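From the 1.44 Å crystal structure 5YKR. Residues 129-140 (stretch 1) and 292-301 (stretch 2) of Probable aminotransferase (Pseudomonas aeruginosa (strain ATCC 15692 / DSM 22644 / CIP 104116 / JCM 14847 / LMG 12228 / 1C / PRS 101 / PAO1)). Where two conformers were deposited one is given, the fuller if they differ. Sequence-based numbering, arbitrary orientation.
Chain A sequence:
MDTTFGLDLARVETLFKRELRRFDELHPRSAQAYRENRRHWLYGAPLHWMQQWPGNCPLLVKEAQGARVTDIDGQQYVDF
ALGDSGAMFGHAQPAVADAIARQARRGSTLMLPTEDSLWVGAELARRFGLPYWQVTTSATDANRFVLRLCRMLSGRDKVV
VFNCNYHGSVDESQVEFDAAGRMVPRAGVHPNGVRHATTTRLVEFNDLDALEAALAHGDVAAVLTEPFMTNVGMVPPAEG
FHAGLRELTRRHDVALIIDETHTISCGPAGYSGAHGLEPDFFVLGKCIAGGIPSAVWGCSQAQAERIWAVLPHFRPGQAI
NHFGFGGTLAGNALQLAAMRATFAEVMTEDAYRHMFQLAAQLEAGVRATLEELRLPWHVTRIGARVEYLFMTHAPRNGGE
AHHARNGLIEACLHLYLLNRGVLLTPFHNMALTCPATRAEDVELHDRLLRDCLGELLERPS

Stretch 1 (129-140) GLPYWQVTTSAT
Stretch 2 292-301: IPSAVWGCSQ

Strands 132-136 and 295-299 run antiparallel, their N-to-C directions 157° apart and their axes 4.7 Å apart at closest approach. Tyr132 pairs with Cys299, Gln134 with Trp297 and Thr136 with Ala295 as hydrogen-bonded pairs (CA-CA 5.2-5.5 Å); Trp133/Gly298 and Val135/Val296 are the narrower non-hydrogen-bonded pairs, at 4.2 and 4.5 Å. Extended phi/psi values, such as -145/162 at Gln134 and -136/147 at Trp297, alternate the side chains between faces.

Trp297 loses the most surface, 95 Å². Its backbone is held from both polar atoms: Gln134 N to Trp297 O is 2.9 Å and Trp297 N to Gln134 O 3.0 Å, with N-H...O angles of 156° and 166°. With chi1 65° (p) and chi2 -94°, its indole lies so that Gln134 CB sits over the five-membered ring, 4.0 Å from the centroid and 29° off the normal, a CH-pi contact. Thr136 CG2 meets the ring edge, 4.0 Å from Trp297 CD1. Gln134 (m, m, chi3 -92°) then turns its end away, and its NE2 donates to Trp133 O at 2.8 Å.

Tyr132, covering 76 Å², uses rotamer m with chi2 -77°. Tyr132 O accepts from Cys299 N at 2.8 Å; the return bond, Tyr132 N to Cys299 O, is weak at 3.3 Å. Tyr132 CB packs 4.2 Å from Cys299 SG (chi1 p), while Gln301 CA approaches the ring edge, 4.0 Å from Tyr132 CE2. One water links Tyr132 OH (3.2 Å) and Gln301 OE1 (2.6 Å).

Ala295 covers 75 Å². Thr136 N to Ala295 O (2.9 Å) and Ala295 N to Thr136 O (3.1 Å) close the ladder, and Ala295 CB lies 3.4 Å from Ala139 N.

On the Trp133-Val135 face, Trp133 (m, chi2 80°) lays its six-membered ring over Gly298 CA, 3.5 Å from the centroid; an ideal CB there would be 2.6 Å from Trp133 CH2, a clash.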

ATOM      1  N   GLY A 129       0.986   9.578 -22.177  1.00 11.60           N
ATOM      2  CA  GLY A 129       1.067   8.968 -23.485  1.00 13.02           C
ATOM      3  C   GLY A 129       0.858   7.478 -23.608  1.00 13.04           C
ATOM      4  O   GLY A 129       1.331   6.865 -24.580  1.00 16.88           O
ATOM      5  N   LEU A 130       0.229   6.892 -22.618  1.00 10.43           N
ATOM      6  CA  LEU A 130      -0.225   5.536 -22.638  1.00 10.93           C
ATOM      7  C   LEU A 130      -1.740   5.551 -22.383  1.00  9.55           C
ATOM      8  O   LEU A 130      -2.219   6.335 -21.541  1.00 10.06           O
ATOM      9  CB  LEU A 130       0.489   4.671 -21.612  1.00 10.72           C
ATOM     10  CG  LEU A 130       1.972   4.429 -21.794  1.00 13.11           C
ATOM     11  CD1 LEU A 130       2.538   3.586 -20.664  1.00 14.28           C
ATOM     12  CD2 LEU A 130       2.249   3.752 -23.092  1.00 14.87           C
ATOM     13  N   PRO A 131      -2.479   4.633 -23.017  1.00 10.10           N
ATOM     14  CA  PRO A 131      -3.916   4.754 -22.960  1.00 10.13           C
ATOM     15  C   PRO A 131      -4.647   4.208 -21.728  1.00  9.64           C
ATOM     16  O   PRO A 131      -5.696   4.750 -21.402  1.00 10.74           O
ATOM     17  CB  PRO A 131      -4.399   3.974 -24.193  1.00 10.61           C
ATOM     18  CG  PRO A 131      -3.277   3.039 -24.502  1.00 11.48           C
ATOM     19  CD  PRO A 131      -2.051   3.755 -24.136  1.00 10.31           C
ATOM     20  N   TYR A 132      -4.112   3.194 -21.024  1.00  8.94           N
ATOM     21  CA  TYR A 132      -4.893   2.507 -20.002  1.00  8.49           C
ATOM     22  C   TYR A 132      -4.182   2.528 -18.656  1.00  8.40           C
ATOM     23  O   TYR A 132      -2.992   2.265 -18.592  1.00  9.09           O
ATOM     24  CB  TYR A 132      -5.118   1.038 -20.385  1.00  8.85           C
ATOM     25  CG  TYR A 132      -5.979   0.898 -21.622  1.00  9.12           C
ATOM     26  CD1 TYR A 132      -7.363   1.077 -21.575  1.00  9.24           C
ATOM     27  CD2 TYR A 132      -5.402   0.587 -22.820  1.00  9.21           C
ATOM     28  CE1 TYR A 132      -8.131   1.031 -22.731  1.00 10.10           C
ATOM     29  CE2 TYR A 132      -6.140   0.517 -23.976  1.00 10.36           C
ATOM     30  CZ  TYR A 132      -7.505   0.712 -23.946  1.00 10.17           C
ATOM     31  OH  TYR A 132      -8.265   0.607 -25.064  1.00 13.17           O
ATOM     32  N   TRP A 133      -4.956   2.786 -17.590  1.00  7.66           N
ATOM     33  CA  TRP A 133      -4.388   3.034 -16.264  1.00  8.03           C
ATOM     34  C   TRP A 133      -5.124   2.236 -15.185  1.00  7.16           C
ATOM     35  O   TRP A 133      -6.250   1.745 -15.376  1.00  7.33           O
ATOM     36  CB  TRP A 133      -4.492   4.547 -15.950  1.00  8.29           C
ATOM     37  CG  TRP A 133      -3.680   5.315 -16.918  1.00  7.61           C
ATOM     38  CD1 TRP A 133      -4.032   5.648 -18.195  1.00  7.60           C
ATOM     39  CD2 TRP A 133      -2.287   5.667 -16.780  1.00  7.96           C
ATOM     40  NE1 TRP A 133      -2.954   6.214 -18.853  1.00  8.47           N
ATOM     41  CE2 TRP A 133      -1.870   6.197 -18.020  1.00  8.54           C
ATOM     42  CE3 TRP A 133      -1.369   5.614 -15.728  1.00  7.56           C
ATOM     43  CZ2 TRP A 133      -0.557   6.670 -18.235  1.00  8.64           C
ATOM     44  CZ3 TRP A 133      -0.063   6.060 -15.955  1.00  8.23           C
ATOM     45  CH2 TRP A 133       0.331   6.569 -17.199  1.00  8.85           C
ATOM     46  N   GLN A 134      -4.445   2.109 -14.047  1.00  7.47           N
ATOM     47  CA  GLN A 134      -5.004   1.593 -12.800  1.00  8.05           C
ATOM     48  C   GLN A 134      -4.344   2.353 -11.653  1.00  7.71           C
ATOM     49  O   GLN A 134      -3.291   2.976 -11.820  1.00  9.06           O
ATOM     50  CB  GLN A 134      -4.732   0.085 -12.645  1.00  9.44           C
ATOM     51  CG  GLN A 134      -5.484  -0.822 -13.592  1.00 10.36           C
ATOM     52  CD  GLN A 134      -6.966  -0.956 -13.300  1.00 11.91           C
ATOM     53  OE1 GLN A 134      -7.359  -1.870 -12.564  1.00 13.23           O
ATOM     54  NE2 GLN A 134      -7.833  -0.070 -13.932  1.00 12.50           N
ATOM     55  N   VAL A 135      -4.958   2.316 -10.483  1.00  7.34           N
ATOM     56  CA  VAL A 135      -4.443   2.956  -9.255  1.00  7.56           C
ATOM     57  C   VAL A 135      -4.172   1.933  -8.196  1.00  7.15           C
ATOM     58  O   VAL A 135      -4.943   0.967  -8.038  1.00  8.47           O
ATOM     59  CB  VAL A 135      -5.464   3.978  -8.715  1.00  8.04           C
ATOM     60  CG1 VAL A 135      -5.012   4.668  -7.442  1.00  8.14           C
ATOM     61  CG2 VAL A 135      -5.804   4.993  -9.768  1.00  9.36           C
ATOM     62  N   THR A 136      -3.094   2.121  -7.476  1.00  6.98           N
ATOM     63  CA  THR A 136      -2.720   1.309  -6.311  1.00  7.26           C
ATOM     64  C   THR A 136      -2.560   2.205  -5.063  1.00  7.40           C
ATOM     65  O   THR A 136      -2.664   3.440  -5.162  1.00  8.23           O
ATOM     66  CB  THR A 136      -1.441   0.531  -6.556  1.00  7.05           C
ATOM     67  OG1 THR A 136      -0.381   1.482  -6.661  1.00  7.68           O
ATOM     68  CG2 THR A 136      -1.523  -0.380  -7.769  1.00  8.24           C
ATOM     69  N   THR A 137      -2.197   1.604  -3.932  1.00  7.17           N
ATOM     70  CA  THR A 137      -1.877   2.403  -2.716  1.00  7.95           C
ATOM     71  C   THR A 137      -0.404   2.696  -2.546  1.00  8.13           C
ATOM     72  O   THR A 137      -0.043   3.329  -1.556  1.00  8.64           O
ATOM     73  CB  THR A 137      -2.497   1.747  -1.466  1.00  8.42           C
ATOM     74  OG1 THR A 137      -2.023   0.426  -1.321  1.00  8.99           O
ATOM     75  CG2 THR A 137      -3.998   1.719  -1.547  1.00  9.95           C
ATOM     76  N   SER A 138       0.434   2.254  -3.474  1.00  7.32           N
ATOM     77  CA  SER A 138       1.896   2.588  -3.422  1.00  7.23           C
ATOM     78  C   SER A 138       2.580   2.235  -4.736  1.00  7.19           C
ATOM     79  O   SER A 138       2.136   1.373  -5.470  1.00  7.99           O
ATOM     80  CB  SER A 138       2.576   1.786  -2.328  1.00  7.82           C
ATOM     81  OG  SER A 138       2.614   0.386  -2.624  1.00  8.05           O
ATOM     82  N   ALA A 139       3.711   2.880  -4.983  1.00  7.49           N
ATOM     83  CA  ALA A 139       4.546   2.528  -6.114  1.00  7.80           C
ATOM     84  C   ALA A 139       4.990   1.068  -6.041  1.00  7.36           C
ATOM     85  O   ALA A 139       5.046   0.387  -7.044  1.00  7.55           O
ATOM     86  CB  ALA A 139       5.739   3.450  -6.238  1.00  8.66           C
ATOM     87  N   THR A 140       5.341   0.609  -4.839  1.00  7.68           N
ATOM     88  CA  THR A 140       5.675  -0.807  -4.706  1.00  7.89           C
ATOM     89  C   THR A 140       4.591  -1.701  -5.286  1.00  7.84           C
ATOM     90  O   THR A 140       4.900  -2.638  -6.063  1.00  7.74           O
ATOM     91  CB  THR A 140       5.876  -1.174  -3.225  1.00  8.39           C
ATOM     92  OG1 THR A 140       7.042  -0.527  -2.711  1.00  8.40           O
ATOM     93  CG2 THR A 140       6.026  -2.657  -3.057  1.00  8.83           C
ATOM     94  N   ILE A 292      -1.637  11.246   0.497  1.00 10.13           N
ATOM     95  CA  ILE A 292      -2.412  10.020   0.597  1.00  9.72           C
ATOM     96  C   ILE A 292      -1.602   8.934  -0.142  1.00  9.20           C
ATOM     97  O   ILE A 292      -1.187   9.123  -1.301  1.00 10.43           O
ATOM     98  CB  ILE A 292      -3.763  10.171  -0.106  1.00  9.62           C
ATOM     99  CG1 ILE A 292      -4.557  11.330   0.518  1.00 12.06           C
ATOM    100  CG2 ILE A 292      -4.582   8.877   0.001  1.00 10.31           C
ATOM    101  CD1 ILE A 292      -5.720  11.651  -0.317  1.00 12.58           C
ATOM    102  N   PRO A 293      -1.365   7.790   0.510  1.00  8.89           N
ATOM    103  CA  PRO A 293      -0.654   6.690  -0.174  1.00  8.45           C
ATOM    104  C   PRO A 293      -1.330   6.331  -1.481  1.00  8.71           C
ATOM    105  O   PRO A 293      -2.518   6.005  -1.511  1.00  9.76           O
ATOM    106  CB  PRO A 293      -0.732   5.545   0.851  1.00  9.04           C
ATOM    107  CG  PRO A 293      -0.770   6.266   2.187  1.00  8.99           C
ATOM    108  CD  PRO A 293      -1.627   7.483   1.938  1.00  9.76           C
ATOM    109  N   SER A 294      -0.571   6.376  -2.572  0.50  8.17           N
ATOM    110  CA  SER A 294      -1.131   6.196  -3.913  0.50  8.48           C
ATOM    111  C   SER A 294      -0.039   5.964  -4.928  0.50  8.45           C
ATOM    112  O   SER A 294       1.132   6.334  -4.706  0.50 10.10           O
ATOM    113  CB  SER A 294      -1.918   7.426  -4.368  0.50  8.90           C
ATOM    114  OG  SER A 294      -2.883   7.920  -3.467  0.50 10.26           O
ATOM    115  N   ALA A 295      -0.428   5.334  -6.034  1.00  7.57           N
ATOM    116  CA  ALA A 295       0.379   5.341  -7.248  1.00  7.89           C
ATOM    117  C   ALA A 295      -0.558   5.079  -8.418  1.00  7.66           C
ATOM    118  O   ALA A 295      -1.680   4.565  -8.236  1.00  7.46           O
ATOM    119  CB  ALA A 295       1.486   4.272  -7.199  1.00  8.00           C
ATOM    120  N   VAL A 296      -0.063   5.397  -9.625  1.00  8.43           N
ATOM    121  CA  VAL A 296      -0.721   4.986 -10.838  1.00  8.45           C
ATOM    122  C   VAL A 296       0.220   4.119 -11.653  1.00  8.43           C
ATOM    123  O   VAL A 296       1.462   4.260 -11.577  1.00  8.66           O
ATOM    124  CB  VAL A 296      -1.179   6.204 -11.687  1.00  9.72           C
ATOM    125  CG1 VAL A 296      -2.254   6.994 -10.955  1.00 10.23           C
ATOM    126  CG2 VAL A 296      -0.008   7.119 -12.089  1.00 10.16           C
ATOM    127  N   TRP A 297      -0.348   3.252 -12.473  1.00  8.04           N
ATOM    128  CA  TRP A 297       0.390   2.601 -13.503  1.00  8.43           C
ATOM    129  C   TRP A 297      -0.405   2.592 -14.768  1.00  8.36           C
ATOM    130  O   TRP A 297      -1.623   2.479 -14.733  1.00  8.24           O
ATOM    131  CB  TRP A 297       0.899   1.238 -13.107  1.00  9.74           C
ATOM    132  CG  TRP A 297      -0.059   0.202 -12.845  1.00 10.17           C
ATOM    133  CD1 TRP A 297      -0.577  -0.144 -11.645  1.00  9.76           C
ATOM    134  CD2 TRP A 297      -0.586  -0.703 -13.816  1.00 10.26           C
ATOM    135  NE1 TRP A 297      -1.416  -1.233 -11.795  1.00 11.34           N
ATOM    136  CE2 TRP A 297      -1.443  -1.599 -13.124  1.00 10.36           C
ATOM    137  CE3 TRP A 297      -0.433  -0.847 -15.210  1.00 11.08           C
ATOM    138  CZ2 TRP A 297      -2.153  -2.614 -13.771  1.00 11.60           C
ATOM    139  CZ3 TRP A 297      -1.125  -1.868 -15.841  1.00 12.42           C
ATOM    140  CH2 TRP A 297      -1.929  -2.741 -15.133  1.00 11.88           C
ATOM    141  N   GLY A 298       0.311   2.677 -15.865  1.00  8.14           N
ATOM    142  CA  GLY A 298      -0.287   2.699 -17.201  1.00  7.78           C
ATOM    143  C   GLY A 298       0.370   1.735 -18.148  1.00  8.55           C
ATOM    144  O   GLY A 298       1.491   1.304 -17.894  1.00  9.48           O
ATOM    145  N   CYS A 299      -0.372   1.356 -19.201  1.00  7.91           N
ATOM    146  CA  CYS A 299       0.189   0.464 -20.209  1.00  8.31           C
ATOM    147  C   CYS A 299      -0.304   0.798 -21.576  1.00  8.90           C
ATOM    148  O   CYS A 299      -1.348   1.458 -21.766  1.00  9.61           O
ATOM    149  CB  CYS A 299      -0.102  -0.980 -19.871  1.00 10.22           C
ATOM    150  SG  CYS A 299      -1.833  -1.507 -19.991  1.00  9.73           S
ATOM    151  N   SER A 300       0.470   0.335 -22.543  1.00  8.51           N
ATOM    152  CA  SER A 300       0.100   0.517 -23.969  1.00  8.61           C
ATOM    153  C   SER A 300      -1.137  -0.303 -24.322  1.00  8.78           C
ATOM    154  O   SER A 300      -1.499  -1.264 -23.625  1.00  9.81           O
ATOM    155  CB  SER A 300       1.242   0.096 -24.871  1.00  9.53           C
ATOM    156  OG  SER A 300       1.384  -1.325 -24.839  1.00 10.41           O
ATOM    157  N   GLN A 301      -1.791   0.055 -25.418  1.00  9.58           N
ATOM    158  CA  GLN A 301      -2.897  -0.761 -25.904  1.00 10.35           C
ATOM    159  C   GLN A 301      -2.437  -2.192 -26.217  1.00  9.60           C
ATOM    160  O   GLN A 301      -3.187  -3.133 -25.963  1.00 10.38           O
ATOM    161  CB  GLN A 301      -3.552  -0.136 -27.141  1.00 11.86           C
ATOM    162  CG  GLN A 301      -4.704  -0.995 -27.695  1.00 13.27           C
ATOM    163  CD  GLN A 301      -5.559  -0.339 -28.708  1.00 19.08           C
ATOM    164  OE1 GLN A 301      -5.972   0.773 -28.564  1.00 29.20           O
ATOM    165  NE2 GLN A 301      -5.950  -1.125 -29.673  1.00 28.12           N
TER
HETATM  166  O   HOH W   1      -6.616   2.627 -26.861  1.00 36.43           O
HETATM  167  O   HOH W   2       4.122   5.362  -3.452  1.00  9.04           O